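PDB 6T7J: carbon monoxide dehydrogenase from Thermococcus sp. AM4, which catalyses the reversible oxidation of carbon monoxide to carbon dioxide with ferredoxin as electron acceptor, and is seen here with a nickel-free active-site cluster. Local coordinates for the iron/sulfur cluster site and the interface of chains A and B. Numbering follows the deposited sequence. Chains: chain A/B, Carbon monoxide dehydrogenase.

Contact 1 holds an iron/sulfur cluster within chain A; contacts 2 and 3 are patches of the two-fold dimer interface. C-alpha centres of contacts 1 and 2 lie about 28 Å apart, of contacts 1 and 3 about 22 Å, of contacts 2 and 3 about 16 Å. These hold for the chain A cluster site; its chain B copy borders contact 3 through 57, 58, 60 and 206. There 58, 60 and 206 meet 343 and 556, and His205 meets 557 and 559, all four lining the active-site cluster, suggesting electron transfer across the dimer. Helix 81-115 serves contacts 1 and 3. Contact 2 continues this interface through 210-212 and 214.

Contact 1: the iron/sulfur cluster site. Residues chain A 55-58, 60-61, 63, 75-77, 79, 84, 87, 206. With SF4 (iron/sulfur cluster), chain C.
The guanidinium of A:Arg87 has the amide ND2 of A:Asn57 over one face, 4.1 Å above the plane and offset toward the rim, while its NH2 corner points at the cubane. This is the Fe4S4 site known in carbon monoxide dehydrogenases as cluster B, and it begins with a CxxC motif, A:Cys55 to A:Cys58. The protein buries the cluster completely. A:Cys77 SG binds FE1 at 2.3 Å, A:Cys55 SG binds FE2 at 2.4 Å and A:Cys58 SG binds FE4 at 2.5 Å, each iron being near tetrahedral with its own sulfides. A:Cys63, the fourth cysteine ligand in this family, holds SG 2.7 Å from FE3, a length not to be read closely at this resolution. The thiolates arrive by different torsions: SG of A:Cys55 is anti to its backbone N (chi1 175°), that of A:Cys63 anti to its carbonyl carbon (-77°), and those of A:Cys58 and A:Cys77 take the crowded position between the two. Backbone N-H groups steady the sulfurs: A:Asn57 N donates to A:Cys55 SG at 3.3 Å, and A:Val76 N to A:Cys63 SG at 3.1 Å. A:Arg87, from helix 81-115, bends at chi3 (-59°) to set NH2 3.3 Å from sulfide S3, a placement that may stabilise the reduced cluster electrostatically. A:Ile206 covers S3 from another side with its CD1 branch, whereas the A:Met60 methyl CE and A:Val76 CB pack against S2.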
ATOM      1  N   CYS A  55      14.444  -0.533   7.542  1.00 47.25           N
ATOM      2  CA  CYS A  55      13.074  -1.012   7.440  1.00 49.89           C
ATOM      3  C   CYS A  55      12.287  -0.662   8.695  1.00 47.41           C
ATOM      4  O   CYS A  55      12.797  -0.772   9.815  1.00 44.00           O
ATOM      5  CB  CYS A  55      13.047  -2.525   7.207  1.00 42.03           C
ATOM      6  SG  CYS A  55      11.412  -3.267   7.215  1.00 48.19           S
ATOM      7  N   ARG A  56      11.050  -0.265   8.504  1.00 46.86           N
ATOM      8  CA  ARG A  56      10.186   0.123   9.568  1.00 46.87           C
ATOM      9  C   ARG A  56       8.869  -0.561   9.360  1.00 46.29           C
ATOM     10  O   ARG A  56       7.843  -0.041   9.670  1.00 46.68           O
ATOM     11  CB  ARG A  56      10.006   1.632   9.536  1.00 47.75           C
ATOM     12  CG  ARG A  56      11.289   2.399   9.744  1.00 52.97           C
ATOM     13  CD  ARG A  56      11.052   3.880   9.830  1.00 55.62           C
ATOM     14  NE  ARG A  56      10.051   4.272   8.872  1.00 65.28           N
ATOM     15  CZ  ARG A  56      10.187   5.262   8.006  1.00 63.14           C
ATOM     16  NH1 ARG A  56      11.293   5.967   7.976  1.00 61.98           N
ATOM     17  NH2 ARG A  56       9.218   5.533   7.168  1.00 50.97           N
ATOM     18  N   ASN A  57       8.911  -1.780   8.867  1.00 50.15           N
ATOM     19  CA  ASN A  57       7.692  -2.501   8.585  1.00 47.04           C
ATOM     20  C   ASN A  57       7.008  -3.154   9.770  1.00 53.25           C
ATOM     21  O   ASN A  57       5.926  -3.668   9.643  1.00 50.51           O
ATOM     22  CB  ASN A  57       7.894  -3.479   7.445  1.00 43.17           C
ATOM     23  CG  ASN A  57       8.088  -2.785   6.132  1.00 44.81           C
ATOM     24  OD1 ASN A  57       8.222  -1.601   6.082  1.00 44.56           O
ATOM     25  ND2 ASN A  57       8.108  -3.529   5.078  1.00 48.37           N
ATOM     26  N   CYS A  58       7.638  -3.123  10.921  1.00 46.88           N
ATOM     27  CA  CYS A  58       7.031  -3.677  12.098  1.00 46.91           C
ATOM     28  C   CYS A  58       7.526  -2.966  13.325  1.00 47.52           C
ATOM     29  O   CYS A  58       8.454  -2.218  13.258  1.00 47.24           O
ATOM     30  CB  CYS A  58       7.214  -5.185  12.169  1.00 44.17           C
ATOM     31  SG  CYS A  58       8.683  -5.812  12.935  1.00 67.59           S
ATOM     32  N   MET A  60       9.047  -4.155  15.859  1.00 44.69           N
ATOM     33  CA  MET A  60      10.342  -4.581  16.366  1.00 47.20           C
ATOM     34  C   MET A  60      11.486  -3.751  15.803  1.00 43.99           C
ATOM     35  O   MET A  60      12.611  -3.851  16.302  1.00 45.07           O
ATOM     36  CB  MET A  60      10.573  -6.056  16.046  1.00 44.19           C
ATOM     37  CG  MET A  60       9.416  -6.965  16.411  1.00 42.51           C
ATOM     38  SD  MET A  60       9.900  -8.700  16.418  1.00 44.93           S
ATOM     39  CE  MET A  60      10.209  -8.985  14.676  1.00 38.66           C
ATOM     40  N   GLY A  61      11.224  -2.951  14.772  1.00 49.36           N
ATOM     41  CA  GLY A  61      12.204  -2.041  14.237  1.00 42.60           C
ATOM     42  C   GLY A  61      12.170  -0.704  14.948  1.00 45.13           C
ATOM     43  O   GLY A  61      11.611  -0.577  16.043  1.00 48.11           O
ATOM     44  N   CYS A  63      15.008  -1.116  11.880  1.00 45.24           N
ATOM     45  CA  CYS A  63      16.222  -1.908  11.750  1.00 51.27           C
ATOM     46  C   CYS A  63      17.087  -1.356  10.627  1.00 52.50           C
ATOM     47  O   CYS A  63      16.588  -1.042   9.540  1.00 50.20           O
ATOM     48  CB  CYS A  63      15.920  -3.384  11.463  1.00 44.45           C
ATOM     49  SG  CYS A  63      15.385  -4.427  12.825  1.00 52.80           S
ATOM     50  N   GLY A  75      18.051  -7.751  10.238  1.00 46.32           N
ATOM     51  CA  GLY A  75      17.074  -7.129  11.106  1.00 49.58           C
ATOM     52  C   GLY A  75      16.604  -8.076  12.198  1.00 52.42           C
ATOM     53  O   GLY A  75      16.991  -9.243  12.272  1.00 50.23           O
ATOM     54  N   VAL A  76      15.741  -7.545  13.071  1.00 45.44           N
ATOM     55  CA  VAL A  76      15.230  -8.336  14.191  1.00 48.62           C
ATOM     56  C   VAL A  76      14.514  -9.583  13.681  1.00 53.94           C
ATOM     57  O   VAL A  76      14.655 -10.676  14.244  1.00 50.85           O
ATOM     58  CB  VAL A  76      14.314  -7.475  15.081  1.00 50.65           C
ATOM     59  CG1 VAL A  76      13.722  -8.307  16.205  1.00 49.43           C
ATOM     60  CG2 VAL A  76      15.079  -6.293  15.655  1.00 46.18           C
ATOM     61  N   CYS A  77      13.749  -9.441  12.595  1.00 49.35           N
ATOM     62  CA  CYS A  77      13.044 -10.552  11.967  1.00 46.30           C
ATOM     63  C   CYS A  77      13.976 -11.514  11.243  1.00 50.73           C
ATOM     64  O   CYS A  77      13.549 -12.623  10.903  1.00 47.87           O
ATOM     65  CB  CYS A  77      12.013 -10.014  10.973  1.00 42.90           C
ATOM     66  SG  CYS A  77      12.741  -9.355   9.466  1.00 51.17           S
ATOM     67  N   ALA A  79      15.613 -10.328   8.367  1.00 46.31           N
ATOM     68  CA  ALA A  79      15.647  -9.870   6.983  1.00 48.65           C
ATOM     69  C   ALA A  79      17.021  -9.318   6.634  1.00 51.41           C
ATOM     70  O   ALA A  79      17.539  -8.428   7.318  1.00 46.04           O
ATOM     71  CB  ALA A  79      14.585  -8.800   6.736  1.00 43.06           C
ATOM     72  N   ILE A  84      15.095  -6.217   2.491  1.00 43.53           N
ATOM     73  CA  ILE A  84      14.610  -4.912   2.930  1.00 43.41           C
ATOM     74  C   ILE A  84      14.582  -3.927   1.766  1.00 46.19           C
ATOM     75  O   ILE A  84      13.603  -3.189   1.580  1.00 48.91           O
ATOM     76  CB  ILE A  84      15.469  -4.405   4.101  1.00 46.49           C
ATOM     77  CG1 ILE A  84      15.226  -5.271   5.341  1.00 43.52           C
ATOM     78  CG2 ILE A  84      15.177  -2.941   4.392  1.00 43.88           C
ATOM     79  CD1 ILE A  84      16.318  -5.189   6.379  1.00 38.95           C
ATOM     80  N   ARG A  87      11.717  -4.886  -0.610  1.00 43.16           N
ATOM     81  CA  ARG A  87      10.405  -4.575  -0.048  1.00 41.44           C
ATOM     82  C   ARG A  87      10.117  -3.080  -0.099  1.00 42.52           C
ATOM     83  O   ARG A  87       9.005  -2.666  -0.460  1.00 44.54           O
ATOM     84  CB  ARG A  87      10.312  -5.085   1.392  1.00 41.52           C
ATOM     85  CG  ARG A  87      10.177  -6.597   1.518  1.00 38.21           C
ATOM     86  CD  ARG A  87       9.740  -7.008   2.918  1.00 47.01           C
ATOM     87  NE  ARG A  87      10.670  -6.562   3.954  1.00 48.90           N
ATOM     88  CZ  ARG A  87      10.687  -7.040   5.196  1.00 48.88           C
ATOM     89  NH1 ARG A  87       9.825  -7.979   5.558  1.00 45.04           N
ATOM     90  NH2 ARG A  87      11.563  -6.578   6.079  1.00 44.74           N
ATOM     91  N   ILE A 206       5.672  -7.899   7.407  1.00 41.91           N
ATOM     92  CA  ILE A 206       6.702  -8.697   8.060  1.00 43.09           C
ATOM     93  C   ILE A 206       6.360 -10.174   7.937  1.00 38.63           C
ATOM     94  O   ILE A 206       5.213 -10.590   8.148  1.00 42.05           O
ATOM     95  CB  ILE A 206       6.879  -8.287   9.531  1.00 46.87           C
ATOM     96  CG1 ILE A 206       7.898  -9.220  10.183  1.00 43.31           C
ATOM     97  CG2 ILE A 206       5.551  -8.338  10.286  1.00 43.76           C
ATOM     98  CD1 ILE A 206       8.462  -8.728  11.465  1.00 55.23           C
TER
HETATM   99 FE1  SF4 C 701      12.076  -7.236  10.060  0.93 44.70          FE
HETATM  100 FE2  SF4 C 701      11.778  -4.722   9.032  0.93 43.39          FE
HETATM  101 FE3  SF4 C 701      13.172  -5.057  11.426  0.93 42.80          FE
HETATM  102 FE4  SF4 C 701      10.451  -5.464  11.139  0.93 43.96          FE
HETATM  103  S1  SF4 C 701      11.580  -3.467  10.948  0.93 41.88           S
HETATM  104  S2  SF4 C 701      11.956  -6.791  12.307  0.93 39.99           S
HETATM  105  S3  SF4 C 701      10.186  -6.386   9.067  0.93 43.65           S
HETATM  106  S4  SF4 C 701      13.767  -5.840   9.351  0.93 40.56           S

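Contact 2: the interface of chains A and B. Residues chain A 346, 367-369; chain B 210-212, 214.
B:Ala210, A:Pro369 and B:Asp211 bury the most surface in this patch of the dimer interface, where a turn of chain B leading into helix 212-242 docks on a loop of chain A. The bond that carries it is between main chains: B:Ala210 N donates to A:His367 O at 2.8 Å, with the N-H approaching nearly along the C=O axis (172° at the oxygen). The next amide, B:Asp211 N, adds a weak, bent bond to the same oxygen, so A:His367 O draws on two successive N-H groups. The methyl CB of B:Ala210 rests 3.9 Å from CG of the A:Pro346 ring. A:Pro369 lays its ring obliquely across B:Asp211, CG standing 3.7 Å from B:Asp211 CA and CD near the carbonyl oxygen of B:Ala210. CG of B:Asp211 is anti to its backbone N (chi1 -166°), and this brings the carboxylate to the proline ring, OD2 being 3.9 Å from A:Pro369 CG. CB of B:Asp211 meanwhile touches A:His367 CB at 3.6 Å. A:His367 ND1 lies 5.4 Å from B:Asp211 OD2, too far for contact, though any charge on the imidazole could be felt by the carboxylate. The imidazole turns its CD2 to B:Ser214 CB, 3.6 Å away. In the first turn of the helix, the B:Ser214 hydroxyl OG, in the crowded position (chi1 47°), donates to B:Asp211 O at 3.2 Å from above the carbonyl plane.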
ATOM      1  N   PRO A 346       2.923  20.629   0.532  1.00 50.80           N
ATOM      2  CA  PRO A 346       2.236  21.316   1.638  1.00 48.35           C
ATOM      3  C   PRO A 346       2.813  22.692   1.911  1.00 46.07           C
ATOM      4  O   PRO A 346       2.076  23.610   2.301  1.00 52.95           O
ATOM      5  CB  PRO A 346       2.443  20.362   2.825  1.00 51.84           C
ATOM      6  CG  PRO A 346       2.688  19.018   2.197  1.00 46.78           C
ATOM      7  CD  PRO A 346       3.413  19.292   0.914  1.00 44.92           C
ATOM      8  N   HIS A 367      -6.174  17.096   1.180  1.00 54.85           N
ATOM      9  CA  HIS A 367      -6.329  18.118   2.203  1.00 50.35           C
ATOM     10  C   HIS A 367      -4.960  18.617   2.643  1.00 60.35           C
ATOM     11  O   HIS A 367      -4.012  17.834   2.776  1.00 53.40           O
ATOM     12  CB  HIS A 367      -7.099  17.579   3.410  1.00 47.50           C
ATOM     13  CG  HIS A 367      -8.501  17.155   3.095  1.00 55.00           C
ATOM     14  ND1 HIS A 367      -9.567  18.029   3.121  1.00 53.18           N
ATOM     15  CD2 HIS A 367      -9.012  15.949   2.756  1.00 53.80           C
ATOM     16  CE1 HIS A 367     -10.674  17.380   2.807  1.00 51.02           C
ATOM     17  NE2 HIS A 367     -10.364  16.117   2.580  1.00 56.39           N
ATOM     18  N   ILE A 368      -4.856  19.930   2.856  1.00 56.88           N
ATOM     19  CA  ILE A 368      -3.647  20.557   3.353  1.00 49.20           C
ATOM     20  C   ILE A 368      -4.059  21.527   4.468  1.00 54.40           C
ATOM     21  O   ILE A 368      -4.818  22.465   4.196  1.00 54.36           O
ATOM     22  CB  ILE A 368      -2.861  21.297   2.265  1.00 53.57           C
ATOM     23  CG1 ILE A 368      -2.668  20.406   1.034  1.00 51.98           C
ATOM     24  CG2 ILE A 368      -1.513  21.756   2.794  1.00 48.27           C
ATOM     25  CD1 ILE A 368      -2.273  21.162  -0.214  1.00 55.33           C
ATOM     26  N   PRO A 369      -3.611  21.338   5.700  1.00 53.18           N
ATOM     27  CA  PRO A 369      -4.015  22.250   6.783  1.00 59.28           C
ATOM     28  C   PRO A 369      -3.607  23.687   6.487  1.00 56.45           C
ATOM     29  O   PRO A 369      -2.478  23.962   6.077  1.00 52.76           O
ATOM     30  CB  PRO A 369      -3.282  21.690   8.008  1.00 50.68           C
ATOM     31  CG  PRO A 369      -3.058  20.244   7.679  1.00 52.68           C
ATOM     32  CD  PRO A 369      -2.807  20.209   6.198  1.00 50.30           C
TER
ATOM     33  N   ALA B 210      -2.090  15.813   3.288  1.00 44.75           N
ATOM     34  CA  ALA B 210      -1.201  16.269   4.347  1.00 47.10           C
ATOM     35  C   ALA B 210      -1.915  16.541   5.664  1.00 49.48           C
ATOM     36  O   ALA B 210      -1.243  16.832   6.660  1.00 53.97           O
ATOM     37  CB  ALA B 210      -0.459  17.541   3.909  1.00 45.64           C
ATOM     38  N   ASP B 211      -3.239  16.456   5.698  1.00 50.58           N
ATOM     39  CA  ASP B 211      -3.991  16.720   6.919  1.00 45.94           C
ATOM     40  C   ASP B 211      -4.035  15.462   7.780  1.00 45.10           C
ATOM     41  O   ASP B 211      -4.454  14.405   7.299  1.00 45.46           O
ATOM     42  CB  ASP B 211      -5.411  17.179   6.582  1.00 42.91           C
ATOM     43  CG  ASP B 211      -6.138  17.787   7.772  1.00 41.93           C
ATOM     44  OD1 ASP B 211      -6.187  17.150   8.844  1.00 44.03           O
ATOM     45  OD2 ASP B 211      -6.672  18.906   7.633  1.00 55.99           O
ATOM     46  N   PRO B 212      -3.622  15.534   9.047  1.00 44.74           N
ATOM     47  CA  PRO B 212      -3.666  14.332   9.895  1.00 42.17           C
ATOM     48  C   PRO B 212      -5.073  13.811  10.119  1.00 44.48           C
ATOM     49  O   PRO B 212      -5.270  12.591  10.212  1.00 43.72           O
ATOM     50  CB  PRO B 212      -3.026  14.800  11.210  1.00 43.91           C
ATOM     51  CG  PRO B 212      -2.348  16.100  10.890  1.00 42.45           C
ATOM     52  CD  PRO B 212      -3.127  16.711   9.777  1.00 44.48           C
ATOM     53  N   SER B 214      -7.865  13.908   8.103  1.00 48.13           N
ATOM     54  CA  SER B 214      -8.390  13.147   6.972  1.00 40.84           C
ATOM     55  C   SER B 214      -7.611  11.853   6.768  1.00 41.39           C
ATOM     56  O   SER B 214      -8.200  10.808   6.464  1.00 45.99           O
ATOM     57  CB  SER B 214      -8.370  14.000   5.703  1.00 46.34           C
ATOM     58  OG  SER B 214      -7.127  14.661   5.538  1.00 47.65           O
TER

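Contact 3: the interface of chains A and B. Residues chain A 99, 342-343, 556-559; chain B 57-60, 205-206.
A:Cys343 has a left-handed backbone (phi 62°, psi 26°) that points its N-H at B:Ile206 O, 3.1 Å away on a lone pair in the carbonyl plane. B:His205 ND1 donates in its ring plane to that same oxygen at 3.0 Å, so two bonds grip the acceptor; that from ND1, with a weak one at NE2, holds the ring's rotation. The ring reaches chain A with CG anti to its backbone N. A:Lys559 N sits at its edge in plane, making the weak bond to NE2, while the lysine chain crosses the ring at about a right angle, CE 3.4 Å from B:His205 CE1. A:Lys559 NZ continues to A:Gln342 OE1 at 2.8 Å, approaching above the carbonyl plane. A:Glu558 slides past the imidazole in the opposite direction, its carboxylate turned 43° from the ring. Further along, B:Ala59 N donates almost straight to A:Met556 O at 2.7 Å, and A:Met556, bent at chi2, meets B:Ile206 tip to tip with SD and CE against CG2. This seam joins surroundings of the active-site cluster in chain A to those of cluster B in chain B. Water 1 lies over the centre of the B:His205 face and joins A:Glu558 OE2 to B:Asn57 O, 2.7 Å from the latter, and to B:Ile206 N at 3.2 Å.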
ATOM      1  N   ALA A  99      -1.480   5.899  -6.904  1.00 42.02           N
ATOM      2  CA  ALA A  99      -1.791   7.267  -7.304  1.00 41.48           C
ATOM      3  C   ALA A  99      -2.391   7.299  -8.706  1.00 44.49           C
ATOM      4  O   ALA A  99      -3.451   7.908  -8.936  1.00 45.18           O
ATOM      5  CB  ALA A  99      -0.534   8.132  -7.231  1.00 45.25           C
ATOM      6  N   GLN A 342      -1.639  15.016  -5.625  1.00 53.77           N
ATOM      7  CA  GLN A 342      -0.369  14.543  -6.173  1.00 49.00           C
ATOM      8  C   GLN A 342       0.619  15.676  -6.433  1.00 47.60           C
ATOM      9  O   GLN A 342       0.356  16.580  -7.233  1.00 49.03           O
ATOM     10  CB  GLN A 342      -0.597  13.723  -7.446  1.00 48.49           C
ATOM     11  CG  GLN A 342      -1.247  12.374  -7.184  1.00 45.94           C
ATOM     12  CD  GLN A 342      -1.628  11.655  -8.458  1.00 51.26           C
ATOM     13  OE1 GLN A 342      -0.974  11.810  -9.489  1.00 51.24           O
ATOM     14  NE2 GLN A 342      -2.695  10.863  -8.395  1.00 49.48           N
ATOM     15  N   CYS A 343       1.760  15.619  -5.738  1.00 49.11           N
ATOM     16  CA  CYS A 343       2.877  16.554  -5.897  1.00 49.25           C
ATOM     17  C   CYS A 343       2.485  17.991  -5.561  1.00 49.34           C
ATOM     18  O   CYS A 343       3.096  18.943  -6.056  1.00 49.93           O
ATOM     19  CB  CYS A 343       3.478  16.478  -7.304  1.00 47.37           C
ATOM     20  SG  CYS A 343       3.992  14.820  -7.817  1.00 46.56           S
ATOM     21  N   MET A 556      11.604  11.989  -8.623  1.00 44.99           N
ATOM     22  CA  MET A 556      11.508  11.963  -7.164  1.00 45.98           C
ATOM     23  C   MET A 556      10.313  11.188  -6.627  1.00 47.43           C
ATOM     24  O   MET A 556      10.374  10.731  -5.480  1.00 50.80           O
ATOM     25  CB  MET A 556      11.460  13.389  -6.594  1.00 44.54           C
ATOM     26  CG  MET A 556      10.189  14.167  -6.922  1.00 52.37           C
ATOM     27  SD  MET A 556       8.823  13.918  -5.761  1.00 57.26           S
ATOM     28  CE  MET A 556       7.451  14.565  -6.717  1.00 49.18           C
ATOM     29  N   SER A 557       9.239  11.016  -7.390  1.00 40.54           N
ATOM     30  CA  SER A 557       7.996  10.464  -6.872  1.00 42.10           C
ATOM     31  C   SER A 557       7.963   8.943  -6.999  1.00 40.21           C
ATOM     32  O   SER A 557       8.675   8.340  -7.804  1.00 47.63           O
ATOM     33  CB  SER A 557       6.798  11.068  -7.605  1.00 45.68           C
ATOM     34  OG  SER A 557       6.636  10.478  -8.884  1.00 45.63           O
ATOM     35  N   GLU A 558       7.108   8.324  -6.180  1.00 41.10           N
ATOM     36  CA  GLU A 558       6.860   6.892  -6.312  1.00 42.92           C
ATOM     37  C   GLU A 558       6.142   6.577  -7.620  1.00 43.57           C
ATOM     38  O   GLU A 558       6.310   5.481  -8.179  1.00 45.42           O
ATOM     39  CB  GLU A 558       6.061   6.393  -5.106  1.00 42.24           C
ATOM     40  CG  GLU A 558       6.828   6.467  -3.786  1.00 41.17           C
ATOM     41  CD  GLU A 558       5.922   6.442  -2.562  1.00 45.44           C
ATOM     42  OE1 GLU A 558       6.176   5.629  -1.648  1.00 43.87           O
ATOM     43  OE2 GLU A 558       4.956   7.233  -2.511  1.00 44.24           O
ATOM     44  N   LYS A 559       5.349   7.528  -8.125  1.00 41.23           N
ATOM     45  CA  LYS A 559       4.781   7.395  -9.462  1.00 48.07           C
ATOM     46  C   LYS A 559       5.875   7.215 -10.506  1.00 49.46           C
ATOM     47  O   LYS A 559       5.731   6.410 -11.433  1.00 47.20           O
ATOM     48  CB  LYS A 559       3.925   8.616  -9.793  1.00 42.69           C
ATOM     49  CG  LYS A 559       2.471   8.492  -9.384  1.00 46.69           C
ATOM     50  CD  LYS A 559       1.720   9.785  -9.659  1.00 48.93           C
ATOM     51  CE  LYS A 559       2.294  10.933  -8.853  1.00 45.72           C
ATOM     52  NZ  LYS A 559       1.788  12.252  -9.318  1.00 52.19           N
TER
ATOM     53  N   ASN B  57       9.012   8.776   1.718  1.00 50.15           N
ATOM     54  CA  ASN B  57       8.011   8.630   0.688  1.00 47.04           C
ATOM     55  C   ASN B  57       8.376   9.159  -0.685  1.00 53.25           C
ATOM     56  O   ASN B  57       7.649   8.967  -1.626  1.00 50.51           O
ATOM     57  CB  ASN B  57       6.673   9.165   1.157  1.00 43.17           C
ATOM     58  CG  ASN B  57       6.065   8.309   2.225  1.00 44.81           C
ATOM     59  OD1 ASN B  57       6.686   7.420   2.722  1.00 44.56           O
ATOM     60  ND2 ASN B  57       4.854   8.589   2.577  1.00 48.37           N
ATOM     61  N   CYS B  58       9.508   9.816  -0.796  1.00 46.88           N
ATOM     62  CA  CYS B  58       9.943  10.303  -2.073  1.00 46.91           C
ATOM     63  C   CYS B  58      11.443  10.370  -2.123  1.00 47.52           C
ATOM     64  O   CYS B  58      12.088  10.236  -1.127  1.00 47.24           O
ATOM     65  CB  CYS B  58       9.276  11.622  -2.431  1.00 44.17           C
ATOM     66  SG  CYS B  58      10.041  13.121  -1.877  1.00 67.59           S
ATOM     67  N   ALA B  59      11.989  10.556  -3.309  1.00 51.81           N
ATOM     68  CA  ALA B  59      13.418  10.612  -3.494  1.00 45.88           C
ATOM     69  C   ALA B  59      14.085  11.877  -3.017  1.00 46.77           C
ATOM     70  O   ALA B  59      15.278  11.958  -3.047  1.00 51.19           O
ATOM     71  CB  ALA B  59      13.787  10.306  -4.918  1.00 42.98           C
ATOM     72  N   MET B  60      13.324  12.886  -2.647  1.00 44.69           N
ATOM     73  CA  MET B  60      13.932  14.056  -2.031  1.00 47.20           C
ATOM     74  C   MET B  60      14.301  13.815  -0.574  1.00 43.99           C
ATOM     75  O   MET B  60      15.015  14.633   0.013  1.00 45.07           O
ATOM     76  CB  MET B  60      12.990  15.253  -2.131  1.00 44.19           C
ATOM     77  CG  MET B  60      12.420  15.488  -3.516  1.00 42.51           C
ATOM     78  SD  MET B  60      11.684  17.125  -3.671  1.00 44.93           S
ATOM     79  CE  MET B  60      10.268  16.977  -2.583  1.00 38.66           C
ATOM     80  N   HIS B 205       1.161   9.222  -0.616  1.00 43.69           N
ATOM     81  CA  HIS B 205       2.063   9.660  -1.673  1.00 46.50           C
ATOM     82  C   HIS B 205       2.406  11.132  -1.485  1.00 47.56           C
ATOM     83  O   HIS B 205       1.619  11.905  -0.926  1.00 42.57           O
ATOM     84  CB  HIS B 205       1.408   9.427  -3.037  1.00 41.40           C
ATOM     85  CG  HIS B 205       2.325   9.625  -4.202  1.00 39.42           C
ATOM     86  ND1 HIS B 205       2.678  10.874  -4.668  1.00 43.29           N
ATOM     87  CD2 HIS B 205       2.938   8.733  -5.016  1.00 40.92           C
ATOM     88  CE1 HIS B 205       3.482  10.741  -5.708  1.00 44.60           C
ATOM     89  NE2 HIS B 205       3.655   9.452  -5.941  1.00 42.14           N
ATOM     90  N   ILE B 206       3.606  11.520  -1.928  1.00 41.91           N
ATOM     91  CA  ILE B 206       4.047  12.892  -1.713  1.00 43.09           C
ATOM     92  C   ILE B 206       3.068  13.854  -2.370  1.00 38.63           C
ATOM     93  O   ILE B 206       2.637  13.654  -3.513  1.00 42.05           O
ATOM     94  CB  ILE B 206       5.476  13.109  -2.234  1.00 46.87           C
ATOM     95  CG1 ILE B 206       5.843  14.583  -2.068  1.00 43.31           C
ATOM     96  CG2 ILE B 206       5.602  12.691  -3.699  1.00 43.76           C
ATOM     97  CD1 ILE B 206       7.295  14.878  -2.160  1.00 55.23           C
TER
HETATM   98  O   HOH W   1       5.672   9.493  -3.376  1.00 38.06           O